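Local coordinates for protein extracellular PQQ-dependent sugar dehydrogenase (Coprinopsis cinerea, PDB 6JT6) that probably oxidises sugars with pyrroloquinoline quinone in its catalytic domain and passes the electrons on through the haem b cytochrome domain described here, at residues A[64-69]-A[88-93]; A[141-146]-A[168-173]; A[54-59]-A[70-75]. One frame throughout, in Å; residues are numbered along the deposited sequence.

Contact 1 of 3, residues A[64-69]-A[88-93]; sequences SMRNNP and TDYAPP. With HEM (protoporphyrin IX containing Fe), chain C.
M65 sets CG anti to its backbone N (chi1 -175°) and runs on fully extended, so the straight thioether carries SD to the haem iron at 2.3 Å. Y90 has CG beside its own backbone N (chi1 -70°), which lays the ring on the porphyrin: HEM C2A sits over one face toward the rim, with Y90 CD1 3.4 Å from it, and R66 CD lies over the other face. The sulfur lies at the edge of that ring, a Met-aromatic contact, while the methyl CE of M65 turns to the other loop and meets A91 O at 3.3 Å and P93 CG at 3.8 Å. Methionine suits the place: a soft, uncharged ligand on an unbranched chain.

One propionate is gripped from several sides. The backbone N of M65 gives HEM O1D a bond of 2.8 Å, nearly straight at 166°, and a water donates to the same oxygen. That water is also bound by S64 OG, Y90 OH and R66 NE, the last at 2.8 Å. The nearby guanidinium would probably stabilise the propionate's negative charge. Farther out, R66 CG packs on D89 CA, and a second water ties R66 NH1 to T88 O. With H164 on the opposite side of the iron, M65 completes the Met/His six-coordinate haem b site characteristic of cellobiose dehydrogenase cytochrome domains.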
loop_
_atom_site.group_PDB
_atom_site.type_symbol
_atom_site.label_atom_id
_atom_site.label_comp_id
_atom_site.label_asym_id
_atom_site.label_seq_id
_atom_site.Cartn_x
_atom_site.Cartn_y
_atom_site.Cartn_z
ATOM N N SER A 64 -9.465 4.069 -9.932
ATOM C CA SER A 64 -9.389 5.450 -10.352
ATOM C C SER A 64 -8.730 6.294 -9.259
ATOM O O SER A 64 -8.962 6.078 -8.035
ATOM C CB SER A 64 -10.818 5.969 -10.660
ATOM O OG SER A 64 -10.783 7.374 -10.755
ATOM N N MET A 65 -7.905 7.254 -9.684
ATOM C CA MET A 65 -7.367 8.259 -8.782
ATOM C C MET A 65 -8.483 9.083 -8.124
ATOM O O MET A 65 -8.318 9.607 -7.001
ATOM C CB MET A 65 -6.447 9.221 -9.543
ATOM C CG MET A 65 -5.754 10.232 -8.628
ATOM S SD MET A 65 -4.835 11.498 -9.489
ATOM C CE MET A 65 -4.751 12.637 -8.095
ATOM N N ARG A 66 -9.619 9.174 -8.822
ATOM C CA ARG A 66 -10.714 10.011 -8.345
ATOM C C ARG A 66 -11.681 9.296 -7.408
ATOM O O ARG A 66 -12.277 8.257 -7.766
ATOM C CB ARG A 66 -11.476 10.648 -9.506
ATOM C CG ARG A 66 -10.643 11.619 -10.343
ATOM C CD ARG A 66 -11.308 11.848 -11.710
ATOM N NE ARG A 66 -11.614 10.554 -12.342
ATOM C CZ ARG A 66 -12.830 10.005 -12.456
ATOM N NH1 ARG A 66 -13.921 10.650 -12.018
ATOM N NH2 ARG A 66 -12.959 8.799 -13.012
ATOM N N ASN A 67 -11.839 9.877 -6.214
ATOM C CA ASN A 67 -12.874 9.471 -5.260
ATOM C C ASN A 67 -12.700 8.061 -4.667
ATOM O O ASN A 67 -13.658 7.301 -4.471
ATOM C CB ASN A 67 -14.280 9.706 -5.875
ATOM C CG ASN A 67 -14.411 11.112 -6.443
ATOM O OD1 ASN A 67 -14.265 12.098 -5.708
ATOM N ND2 ASN A 67 -14.655 11.212 -7.741
ATOM N N ASN A 68 -11.466 7.737 -4.350
ATOM C CA ASN A 68 -11.150 6.471 -3.656
ATOM C C ASN A 68 -9.979 6.789 -2.728
ATOM O O ASN A 68 -9.172 7.650 -3.057
ATOM C CB ASN A 68 -10.748 5.355 -4.663
ATOM C CG ASN A 68 -11.872 4.962 -5.615
ATOM O OD1 ASN A 68 -12.877 4.379 -5.217
ATOM N ND2 ASN A 68 -11.685 5.233 -6.881
ATOM N N PRO A 69 -9.862 6.096 -1.574
ATOM C CA PRO A 69 -8.674 6.273 -0.746
ATOM C C PRO A 69 -7.401 6.077 -1.547
ATOM O O PRO A 69 -7.267 5.085 -2.290
ATOM C CB PRO A 69 -8.802 5.146 0.309
ATOM C CG PRO A 69 -10.288 4.962 0.418
ATOM C CD PRO A 69 -10.709 5.015 -1.036
ATOM N N THR A 88 -10.757 14.666 -5.735
ATOM C CA THR A 88 -12.032 14.620 -6.488
ATOM C C THR A 88 -11.836 14.775 -8.008
ATOM O O THR A 88 -12.797 14.643 -8.774
ATOM C CB THR A 88 -13.027 15.669 -5.977
ATOM O OG1 THR A 88 -12.407 16.954 -6.053
ATOM C CG2 THR A 88 -13.415 15.391 -4.512
ATOM N N ASP A 89 -10.605 15.074 -8.432
ATOM C CA ASP A 89 -10.217 15.132 -9.843
ATOM C C ASP A 89 -8.725 14.823 -9.973
ATOM O O ASP A 89 -8.099 14.385 -8.992
ATOM C CB ASP A 89 -10.569 16.482 -10.485
ATOM C CG ASP A 89 -10.532 16.429 -12.035
ATOM O OD1 ASP A 89 -10.986 15.438 -12.632
ATOM O OD2 ASP A 89 -10.008 17.360 -12.662
ATOM N N TYR A 90 -8.165 15.046 -11.165
ATOM C CA TYR A 90 -6.735 14.893 -11.447
ATOM C C TYR A 90 -5.946 16.074 -10.934
ATOM O O TYR A 90 -5.365 16.833 -11.713
ATOM C CB TYR A 90 -6.495 14.682 -12.948
ATOM C CG TYR A 90 -6.987 13.332 -13.454
ATOM C CD1 TYR A 90 -6.765 12.170 -12.709
ATOM C CD2 TYR A 90 -7.666 13.212 -14.683
ATOM C CE1 TYR A 90 -7.196 10.936 -13.140
ATOM C CE2 TYR A 90 -8.104 11.959 -15.140
ATOM C CZ TYR A 90 -7.870 10.824 -14.349
ATOM O OH TYR A 90 -8.293 9.557 -14.747
ATOM N N ALA A 91 -5.908 16.207 -9.608
ATOM C CA ALA A 91 -5.316 17.367 -8.931
ATOM C C ALA A 91 -4.603 16.894 -7.655
ATOM O O ALA A 91 -4.885 15.785 -7.209
ATOM C CB ALA A 91 -6.422 18.350 -8.583
ATOM N N PRO A 92 -3.689 17.720 -7.059
ATOM C CA PRO A 92 -3.067 17.292 -5.791
ATOM C C PRO A 92 -4.108 16.789 -4.754
ATOM O O PRO A 92 -5.052 17.515 -4.432
ATOM C CB PRO A 92 -2.343 18.572 -5.299
ATOM C CG PRO A 92 -2.032 19.334 -6.555
ATOM C CD PRO A 92 -3.091 18.981 -7.566
ATOM N N PRO A 93 -3.982 15.525 -4.291
ATOM C CA PRO A 93 -4.927 15.004 -3.282
ATOM C C PRO A 93 -4.841 15.742 -1.941
ATOM O O PRO A 93 -3.773 16.263 -1.574
ATOM C CB PRO A 93 -4.475 13.542 -3.106
ATOM C CG PRO A 93 -3.850 13.206 -4.425
ATOM C CD PRO A 93 -3.107 14.455 -4.802
HETATM C CHA HEM C . -3.777 9.105 -12.774
HETATM C CHB HEM C . -2.786 13.744 -11.682
HETATM C CHC HEM C . -1.165 12.407 -7.320
HETATM C CHD HEM C . -2.984 7.917 -8.128
HETATM C C1A HEM C . -3.598 10.473 -12.871
HETATM C C2A HEM C . -3.788 11.226 -14.058
HETATM C C3A HEM C . -3.492 12.531 -13.740
HETATM C C4A HEM C . -3.128 12.590 -12.367
HETATM C CMA HEM C . -3.543 13.725 -14.680
HETATM C CAA HEM C . -4.233 10.697 -15.414
HETATM C CBA HEM C . -3.217 9.745 -16.070
HETATM C CGA HEM C . -1.814 10.282 -16.172
HETATM O O1A HEM C . -0.864 9.788 -15.508
HETATM O O2A HEM C . -1.584 11.240 -16.941
HETATM C C1B HEM C . -2.236 13.786 -10.405
HETATM C C2B HEM C . -1.716 14.987 -9.813
HETATM C C3B HEM C . -1.211 14.606 -8.586
HETATM C C4B HEM C . -1.463 13.150 -8.461
HETATM C CMB HEM C . -1.703 16.386 -10.464
HETATM C CAB HEM C . -0.559 15.401 -7.509
HETATM C CBB HEM C . 0.256 16.425 -7.737
HETATM C C1C HEM C . -1.599 11.068 -7.112
HETATM C C2C HEM C . -1.399 10.327 -5.925
HETATM C C3C HEM C . -1.918 9.043 -6.137
HETATM C C4C HEM C . -2.416 8.997 -7.493
HETATM C CMC HEM C . -0.774 10.903 -4.667
HETATM C CAC HEM C . -1.968 7.937 -5.139
HETATM C CBC HEM C . -0.978 7.748 -4.240
HETATM C C1D HEM C . -3.264 7.900 -9.503
HETATM C C2D HEM C . -3.748 6.683 -10.188
HETATM C C3D HEM C . -3.990 7.008 -11.463
HETATM C C4D HEM C . -3.655 8.445 -11.553
HETATM C CMD HEM C . -3.945 5.306 -9.608
HETATM C CAD HEM C . -4.446 6.071 -12.581
HETATM C CBD HEM C . -5.939 5.806 -12.629
HETATM C CGD HEM C . -6.632 7.035 -13.151
HETATM O O1D HEM C . -7.474 7.680 -12.468
HETATM O O2D HEM C . -6.325 7.436 -14.282
HETATM N NA HEM C . -3.164 11.323 -11.849
HETATM N NB HEM C . -2.067 12.742 -9.583
HETATM N NC HEM C . -2.169 10.238 -8.050
HETATM N ND HEM C . -3.255 8.957 -10.360
HETATM FE FE HEM C . -2.699 10.777 -9.991
HETATM O O HOH W 1 -9.865 8.482 -12.964
HETATM O O HOH W 2 -14.295 13.177 -10.536
#

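Contact 2 of 3, residues A[141-146]-A[168-173]. With HEM (protoporphyrin IX containing Fe), chain C.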
loop_
_atom_site.group_PDB
_atom_site.type_symbol
_atom_site.label_atom_id
_atom_site.label_comp_id
_atom_site.label_asym_id
_atom_site.label_seq_id
_atom_site.Cartn_x
_atom_site.Cartn_y
_atom_site.Cartn_z
ATOM N N PHE A 141 -7.444 -2.034 -8.466
ATOM C CA PHE A 141 -6.590 -1.137 -7.679
ATOM C C PHE A 141 -5.789 -0.265 -8.617
ATOM O O PHE A 141 -5.415 -0.684 -9.733
ATOM C CB PHE A 141 -5.612 -1.922 -6.763
ATOM C CG PHE A 141 -6.203 -2.374 -5.434
ATOM C CD1 PHE A 141 -7.559 -2.219 -5.133
ATOM C CD2 PHE A 141 -5.387 -3.014 -4.491
ATOM C CE1 PHE A 141 -8.093 -2.663 -3.907
ATOM C CE2 PHE A 141 -5.900 -3.456 -3.266
ATOM C CZ PHE A 141 -7.270 -3.279 -2.972
ATOM N N GLY A 142 -5.479 0.929 -8.137
ATOM C CA GLY A 142 -4.554 1.804 -8.831
ATOM C C GLY A 142 -3.174 1.680 -8.209
ATOM O O GLY A 142 -3.017 1.214 -7.046
ATOM N N TRP A 143 -2.158 2.005 -9.008
ATOM C CA TRP A 143 -0.779 2.111 -8.495
ATOM C C TRP A 143 -0.224 3.443 -8.999
ATOM O O TRP A 143 -0.601 3.898 -10.088
ATOM C CB TRP A 143 0.099 0.904 -8.947
ATOM C CG TRP A 143 0.202 0.688 -10.410
ATOM C CD1 TRP A 143 -0.616 -0.109 -11.212
ATOM C CD2 TRP A 143 1.151 1.293 -11.293
ATOM N NE1 TRP A 143 -0.199 -0.044 -12.516
ATOM C CE2 TRP A 143 0.876 0.805 -12.607
ATOM C CE3 TRP A 143 2.241 2.173 -11.102
ATOM C CZ2 TRP A 143 1.653 1.174 -13.732
ATOM C CZ3 TRP A 143 3.008 2.554 -12.232
ATOM C CH2 TRP A 143 2.681 2.064 -13.535
ATOM N N ALA A 144 0.656 4.064 -8.223
ATOM C CA ALA A 144 1.253 5.342 -8.611
ATOM C C ALA A 144 2.663 5.421 -8.036
ATOM O O ALA A 144 2.943 4.852 -6.959
ATOM C CB ALA A 144 0.388 6.539 -8.153
ATOM N N PHE A 145 3.547 6.133 -8.735
ATOM C CA PHE A 145 4.953 6.054 -8.423
ATOM C C PHE A 145 5.626 7.316 -8.880
ATOM O O PHE A 145 5.414 7.749 -10.018
ATOM C CB PHE A 145 5.495 4.829 -9.159
ATOM C CG PHE A 145 6.946 4.523 -8.924
ATOM C CD1 PHE A 145 7.364 3.809 -7.801
ATOM C CD2 PHE A 145 7.901 4.865 -9.906
ATOM C CE1 PHE A 145 8.723 3.481 -7.630
ATOM C CE2 PHE A 145 9.243 4.525 -9.740
ATOM C CZ PHE A 145 9.655 3.842 -8.595
ATOM N N HIS A 146 6.433 7.914 -7.999
ATOM C CA HIS A 146 7.365 8.954 -8.442
ATOM C C HIS A 146 8.769 8.380 -8.422
ATOM O O HIS A 146 9.299 8.021 -7.361
ATOM C CB HIS A 146 7.314 10.171 -7.555
ATOM C CG HIS A 146 7.755 11.405 -8.254
ATOM N ND1 HIS A 146 9.037 11.572 -8.730
ATOM C CD2 HIS A 146 7.063 12.501 -8.639
ATOM C CE1 HIS A 146 9.127 12.751 -9.322
ATOM N NE2 HIS A 146 7.939 13.326 -9.294
ATOM N N ALA A 168 -1.119 3.619 -13.199
ATOM C CA ALA A 168 -2.163 2.924 -13.951
ATOM C C ALA A 168 -3.009 2.091 -12.984
ATOM O O ALA A 168 -3.093 2.432 -11.809
ATOM C CB ALA A 168 -1.575 2.123 -15.118
ATOM N N GLN A 169 -3.683 1.056 -13.483
ATOM C CA GLN A 169 -4.675 0.299 -12.701
ATOM C C GLN A 169 -4.562 -1.133 -13.110
ATOM O O GLN A 169 -4.117 -1.432 -14.227
ATOM C CB GLN A 169 -6.129 0.703 -13.035
ATOM C CG GLN A 169 -6.414 2.179 -13.152
ATOM C CD GLN A 169 -7.892 2.481 -13.325
ATOM O OE1 GLN A 169 -8.742 2.037 -12.533
ATOM N NE2 GLN A 169 -8.209 3.281 -14.341
ATOM N N TYR A 170 -5.032 -2.028 -12.247
ATOM C CA TYR A 170 -5.122 -3.448 -12.614
ATOM C C TYR A 170 -6.254 -4.072 -11.827
ATOM O O TYR A 170 -6.577 -3.599 -10.734
ATOM C CB TYR A 170 -3.785 -4.179 -12.346
ATOM C CG TYR A 170 -3.318 -4.071 -10.904
ATOM C CD1 TYR A 170 -3.716 -5.003 -9.942
ATOM C CD2 TYR A 170 -2.498 -3.016 -10.499
ATOM C CE1 TYR A 170 -3.304 -4.888 -8.623
ATOM C CE2 TYR A 170 -2.082 -2.888 -9.180
ATOM C CZ TYR A 170 -2.477 -3.833 -8.250
ATOM O OH TYR A 170 -2.034 -3.702 -6.939
ATOM N N GLY A 171 -6.850 -5.119 -12.404
ATOM C CA GLY A 171 -7.844 -5.938 -11.732
ATOM C C GLY A 171 -7.190 -7.071 -10.951
ATOM O O GLY A 171 -6.098 -7.545 -11.288
ATOM N N PHE A 172 -7.831 -7.478 -9.868
ATOM C CA PHE A 172 -7.418 -8.724 -9.219
ATOM C C PHE A 172 -8.534 -9.385 -8.426
ATOM O O PHE A 172 -9.516 -8.737 -8.028
ATOM C CB PHE A 172 -6.164 -8.540 -8.351
ATOM C CG PHE A 172 -6.410 -7.803 -7.081
ATOM C CD1 PHE A 172 -6.460 -8.489 -5.875
ATOM C CD2 PHE A 172 -6.610 -6.430 -7.087
ATOM C CE1 PHE A 172 -6.698 -7.817 -4.685
ATOM C CE2 PHE A 172 -6.835 -5.741 -5.901
ATOM C CZ PHE A 172 -6.876 -6.436 -4.697
ATOM N N ASP A 173 -8.307 -10.665 -8.162
ATOM C CA ASP A 173 -9.206 -11.507 -7.406
ATOM C C ASP A 173 -8.938 -11.276 -5.924
ATOM O O ASP A 173 -7.905 -11.705 -5.390
ATOM C CB ASP A 173 -8.917 -12.965 -7.784
ATOM C CG ASP A 173 -9.883 -13.931 -7.178
ATOM O OD1 ASP A 173 -10.573 -13.611 -6.184
ATOM O OD2 ASP A 173 -9.944 -15.044 -7.712
HETATM C CHA HEM C . -3.777 9.105 -12.774
HETATM C CHB HEM C . -2.786 13.744 -11.682
HETATM C CHC HEM C . -1.165 12.407 -7.320
HETATM C CHD HEM C . -2.984 7.917 -8.128
HETATM C C1A HEM C . -3.598 10.473 -12.871
HETATM C C2A HEM C . -3.788 11.226 -14.058
HETATM C C3A HEM C . -3.492 12.531 -13.740
HETATM C C4A HEM C . -3.128 12.590 -12.367
HETATM C CMA HEM C . -3.543 13.725 -14.680
HETATM C CAA HEM C . -4.233 10.697 -15.414
HETATM C CBA HEM C . -3.217 9.745 -16.070
HETATM C CGA HEM C . -1.814 10.282 -16.172
HETATM O O1A HEM C . -0.864 9.788 -15.508
HETATM O O2A HEM C . -1.584 11.240 -16.941
HETATM C C1B HEM C . -2.236 13.786 -10.405
HETATM C C2B HEM C . -1.716 14.987 -9.813
HETATM C C3B HEM C . -1.211 14.606 -8.586
HETATM C C4B HEM C . -1.463 13.150 -8.461
HETATM C CMB HEM C . -1.703 16.386 -10.464
HETATM C CAB HEM C . -0.559 15.401 -7.509
HETATM C CBB HEM C . 0.256 16.425 -7.737
HETATM C C1C HEM C . -1.599 11.068 -7.112
HETATM C C2C HEM C . -1.399 10.327 -5.925
HETATM C C3C HEM C . -1.918 9.043 -6.137
HETATM C C4C HEM C . -2.416 8.997 -7.493
HETATM C CMC HEM C . -0.774 10.903 -4.667
HETATM C CAC HEM C . -1.968 7.937 -5.139
HETATM C CBC HEM C . -0.978 7.748 -4.240
HETATM C C1D HEM C . -3.264 7.900 -9.503
HETATM C C2D HEM C . -3.748 6.683 -10.188
HETATM C C3D HEM C . -3.990 7.008 -11.463
HETATM C C4D HEM C . -3.655 8.445 -11.553
HETATM C CMD HEM C . -3.945 5.306 -9.608
HETATM C CAD HEM C . -4.446 6.071 -12.581
HETATM C CBD HEM C . -5.939 5.806 -12.629
HETATM C CGD HEM C . -6.632 7.035 -13.151
HETATM O O1D HEM C . -7.474 7.680 -12.468
HETATM O O2D HEM C . -6.325 7.436 -14.282
HETATM N NA HEM C . -3.164 11.323 -11.849
HETATM N NB HEM C . -2.067 12.742 -9.583
HETATM N NC HEM C . -2.169 10.238 -8.050
HETATM N ND HEM C . -3.255 8.957 -10.360
HETATM FE FE HEM C . -2.699 10.777 -9.991
HETATM O O HOH W 3 -1.799 -1.000 -5.949
HETATM O O HOH W 4 -1.316 -1.540 -14.764
#
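The F141 ring takes the edge of F172 over the centre of one face, an edge-to-face pair with planes at 68° and F172 CE2 3.4 Å from F141 CD2; Y170 OH lies near the ring's edge. The indole of W143 has the backbone N of A168 over one face, and CB of A168 lies 3.6 Å from W143 CZ2. In the plane of that indole, NE1 gives its proton to a water at 2.9 Å, which donates to Q169 O. Y170 turns one face to F141 O, offset toward the rim, and its edge meets W143: CD2 of Y170 is 3.5 Å from CD1 of W143, rim to rim. W143, Y170 and F172 all place CG in the crowded position between backbone N and carbonyl carbon, which carries the rings of W143 and Y170 across the neighbouring strand and sets the edge of F172 against F141. Rings of F19, W28 and Y30 extend this aromatic layer.

Beneath it the strands pair antiparallel. F141 N to Y170 O and Y170 N to F141 O, each 2.9 Å, run nearly along the C=O axis, and W143 and A168 form the next hydrogen-bonded pair. Between them G142 faces Q169 in a non-hydrogen-bonded pair, glycine on the porphyrin side: its CA is 3.6 Å from HEM CMD, where a CB would collide with that methyl. A144 needs only a methyl to meet the haem edge. Rings, the methyl of A168 among them, pack on one face; on the haem face Q169 runs beside HEM CBD, a propionate carbon. The backbone bonds thus fix the register, a water joins G142 O to Y170 OH in the buried layer, and the bare CA of G142 sets how near HEM CMD can come.

Contact 3 of 3, residues A[54-59]-A[70-75]. With HEM (protoporphyrin IX containing Fe), chain C.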
loop_
_atom_site.group_PDB
_atom_site.type_symbol
_atom_site.label_atom_id
_atom_site.label_comp_id
_atom_site.label_asym_id
_atom_site.label_seq_id
_atom_site.Cartn_x
_atom_site.Cartn_y
_atom_site.Cartn_z
ATOM N N ALA A 54 13.689 5.908 -5.373
ATOM C CA ALA A 54 12.350 6.368 -5.760
ATOM C C ALA A 54 11.863 7.456 -4.822
ATOM O O ALA A 54 12.213 7.470 -3.648
ATOM C CB ALA A 54 11.344 5.205 -5.775
ATOM N N GLY A 55 10.985 8.327 -5.305
ATOM C CA GLY A 55 10.481 9.416 -4.451
ATOM C C GLY A 55 9.348 9.008 -3.525
ATOM O O GLY A 55 9.425 9.202 -2.301
ATOM N N TRP A 56 8.302 8.427 -4.109
ATOM C CA TRP A 56 7.202 7.868 -3.318
ATOM C C TRP A 56 6.461 6.783 -4.111
ATOM O O TRP A 56 6.620 6.659 -5.330
ATOM C CB TRP A 56 6.236 8.974 -2.840
ATOM C CG TRP A 56 5.583 9.834 -3.905
ATOM C CD1 TRP A 56 5.947 11.102 -4.277
ATOM C CD2 TRP A 56 4.418 9.497 -4.688
ATOM N NE1 TRP A 56 5.078 11.572 -5.264
ATOM C CE2 TRP A 56 4.130 10.607 -5.518
ATOM C CE3 TRP A 56 3.595 8.340 -4.773
ATOM C CZ2 TRP A 56 3.026 10.627 -6.397
ATOM C CZ3 TRP A 56 2.498 8.352 -5.653
ATOM C CH2 TRP A 56 2.225 9.494 -6.451
ATOM N N ILE A 57 5.676 5.980 -3.392
ATOM C CA ILE A 57 4.967 4.839 -3.954
ATOM C C ILE A 57 3.574 4.860 -3.321
ATOM O O ILE A 57 3.444 4.998 -2.099
ATOM C CB ILE A 57 5.664 3.511 -3.589
ATOM C CG1 ILE A 57 7.175 3.573 -3.878
ATOM C CG2 ILE A 57 4.952 2.304 -4.281
ATOM C CD1 ILE A 57 7.975 2.407 -3.285
ATOM N N GLY A 58 2.549 4.710 -4.151
ATOM C CA GLY A 58 1.171 4.836 -3.711
ATOM C C GLY A 58 0.163 3.995 -4.462
ATOM O O GLY A 58 0.491 3.307 -5.436
ATOM N N ASN A 59 -1.064 3.988 -3.951
ATOM C CA ASN A 59 -2.123 3.228 -4.598
ATOM C C ASN A 59 -3.415 4.024 -4.650
ATOM O O ASN A 59 -3.493 5.132 -4.137
ATOM C CB ASN A 59 -2.337 1.844 -3.930
ATOM C CG ASN A 59 -2.693 1.935 -2.452
ATOM O OD1 ASN A 59 -3.173 2.952 -1.974
ATOM N ND2 ASN A 59 -2.458 0.849 -1.720
ATOM N N LEU A 70 -6.498 7.034 -1.373
ATOM C CA LEU A 70 -5.174 6.972 -1.963
ATOM C C LEU A 70 -4.188 6.835 -0.814
ATOM O O LEU A 70 -4.157 7.679 0.081
ATOM C CB LEU A 70 -4.884 8.232 -2.793
ATOM C CG LEU A 70 -5.906 8.702 -3.858
ATOM C CD1 LEU A 70 -5.361 9.951 -4.539
ATOM C CD2 LEU A 70 -6.228 7.678 -4.961
ATOM N N LEU A 71 -3.394 5.774 -0.821
ATOM C CA LEU A 71 -2.355 5.652 0.215
ATOM C C LEU A 71 -1.022 5.911 -0.405
ATOM O O LEU A 71 -0.734 5.426 -1.494
ATOM C CB LEU A 71 -2.381 4.285 0.920
ATOM C CG LEU A 71 -3.736 3.741 1.388
ATOM C CD1 LEU A 71 -3.540 2.363 2.002
ATOM C CD2 LEU A 71 -4.477 4.667 2.350
ATOM N N VAL A 72 -0.200 6.688 0.285
ATOM C CA VAL A 72 1.085 7.067 -0.240
ATOM C C VAL A 72 2.161 6.853 0.819
ATOM O O VAL A 72 2.022 7.293 1.976
ATOM C CB VAL A 72 1.070 8.485 -0.875
ATOM C CG1 VAL A 72 0.683 9.544 0.132
ATOM C CG2 VAL A 72 2.413 8.834 -1.500
ATOM N N GLY A 73 3.199 6.123 0.425
ATOM C CA GLY A 73 4.325 5.854 1.300
ATOM C C GLY A 73 5.635 6.326 0.725
ATOM O O GLY A 73 5.790 6.467 -0.501
ATOM N N TRP A 74 6.590 6.587 1.619
ATOM C CA TRP A 74 7.933 6.946 1.245
ATOM C C TRP A 74 8.889 6.712 2.419
ATOM O O TRP A 74 8.450 6.366 3.541
ATOM C CB TRP A 74 7.998 8.375 0.700
ATOM C CG TRP A 74 7.746 9.451 1.726
ATOM C CD1 TRP A 74 8.685 10.134 2.461
ATOM C CD2 TRP A 74 6.470 9.991 2.088
ATOM N NE1 TRP A 74 8.062 11.079 3.268
ATOM C CE2 TRP A 74 6.704 11.019 3.049
ATOM C CE3 TRP A 74 5.161 9.733 1.666
ATOM C CZ2 TRP A 74 5.663 11.769 3.627
ATOM C CZ3 TRP A 74 4.114 10.486 2.241
ATOM C CH2 TRP A 74 4.380 11.490 3.225
ATOM N N VAL A 75 10.186 6.864 2.154
ATOM C CA VAL A 75 11.187 6.784 3.226
ATOM C C VAL A 75 11.933 8.122 3.294
ATOM O O VAL A 75 12.517 8.564 2.307
ATOM C CB VAL A 75 12.156 5.580 3.072
ATOM C CG1 VAL A 75 13.166 5.580 4.202
ATOM C CG2 VAL A 75 11.387 4.268 3.161
HETATM C CHA HEM C . -3.777 9.105 -12.774
HETATM C CHB HEM C . -2.786 13.744 -11.682
HETATM C CHC HEM C . -1.165 12.407 -7.320
HETATM C CHD HEM C . -2.984 7.917 -8.128
HETATM C C1A HEM C . -3.598 10.473 -12.871
HETATM C C2A HEM C . -3.788 11.226 -14.058
HETATM C C3A HEM C . -3.492 12.531 -13.740
HETATM C C4A HEM C . -3.128 12.590 -12.367
HETATM C CMA HEM C . -3.543 13.725 -14.680
HETATM C CAA HEM C . -4.233 10.697 -15.414
HETATM C CBA HEM C . -3.217 9.745 -16.070
HETATM C CGA HEM C . -1.814 10.282 -16.172
HETATM O O1A HEM C . -0.864 9.788 -15.508
HETATM O O2A HEM C . -1.584 11.240 -16.941
HETATM C C1B HEM C . -2.236 13.786 -10.405
HETATM C C2B HEM C . -1.716 14.987 -9.813
HETATM C C3B HEM C . -1.211 14.606 -8.586
HETATM C C4B HEM C . -1.463 13.150 -8.461
HETATM C CMB HEM C . -1.703 16.386 -10.464
HETATM C CAB HEM C . -0.559 15.401 -7.509
HETATM C CBB HEM C . 0.256 16.425 -7.737
HETATM C C1C HEM C . -1.599 11.068 -7.112
HETATM C C2C HEM C . -1.399 10.327 -5.925
HETATM C C3C HEM C . -1.918 9.043 -6.137
HETATM C C4C HEM C . -2.416 8.997 -7.493
HETATM C CMC HEM C . -0.774 10.903 -4.667
HETATM C CAC HEM C . -1.968 7.937 -5.139
HETATM C CBC HEM C . -0.978 7.748 -4.240
HETATM C C1D HEM C . -3.264 7.900 -9.503
HETATM C C2D HEM C . -3.748 6.683 -10.188
HETATM C C3D HEM C . -3.990 7.008 -11.463
HETATM C C4D HEM C . -3.655 8.445 -11.553
HETATM C CMD HEM C . -3.945 5.306 -9.608
HETATM C CAD HEM C . -4.446 6.071 -12.581
HETATM C CBD HEM C . -5.939 5.806 -12.629
HETATM C CGD HEM C . -6.632 7.035 -13.151
HETATM O O1D HEM C . -7.474 7.680 -12.468
HETATM O O2D HEM C . -6.325 7.436 -14.282
HETATM N NA HEM C . -3.164 11.323 -11.849
HETATM N NB HEM C . -2.067 12.742 -9.583
HETATM N NC HEM C . -2.169 10.238 -8.050
HETATM N ND HEM C . -3.255 8.957 -10.360
HETATM FE FE HEM C . -2.699 10.777 -9.991
HETATM O O HOH W 5 11.016 7.536 -0.776
#
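Two acceptors of N59 converge on one amide: L71 N bonds to the side-chain OD1 at 3.1 Å and only weakly to the backbone O, while N59 N gives L71 O a bond of 2.9 Å. The torsion responsible puts CG of N59 between its backbone N and carbonyl carbon (chi1 59°), so the side chain lies alongside L71, with OD1 3.3 Å from L71 CB. Asparagine suits, because ND2 can still donate to Y30 OH.

I57 and G73 make an antiparallel hydrogen-bonded pair, I57 N to G73 O at 2.9 Å and G73 N to I57 O at 2.8 Å, nearly straight. G58 opposes V72 in a non-hydrogen-bonded pair, where a CB on G58 would strike both L71 O and HEM CBC. On this side W56 crosses V72 obliquely, CE3 to CG2 at 3.5 Å, and its CH2 stands 3.8 Å from HEM C2C; NE1 is anchored by Y162 O. G55 and W56 face H146, a classic beta bulge. The vinyl CAC/CBC is bordered by W56, V72, L70 and the carbonyl oxygens N59 O and L71 O; since amide bonds hold the strands, side chains and the bare CA of G58 can shape its pocket.

How the contacts relate
Contacts 2 and 3 are buried pairings within one antiparallel sheet, and strands 56-60 and 138-146 lie side by side in it, so that A144 O and G58 N probably bond across the join. Contact 1 lies nearer the surface, where the loops after strands 56-60 and 79-86 meet. The sheet contacts rely on backbone amides and apolar rings or small residues, whereas contact 1 is joined by waters and by M65 and R66 packing on the second loop, beside the iron and a propionate. All three touch the haem: 64-69 with 88-93 supplies a ligand and its polar surroundings, the other two non-ligating walls, mostly carbon with some backbone carbonyls. L70 of contact 3 packs on M65 and P93.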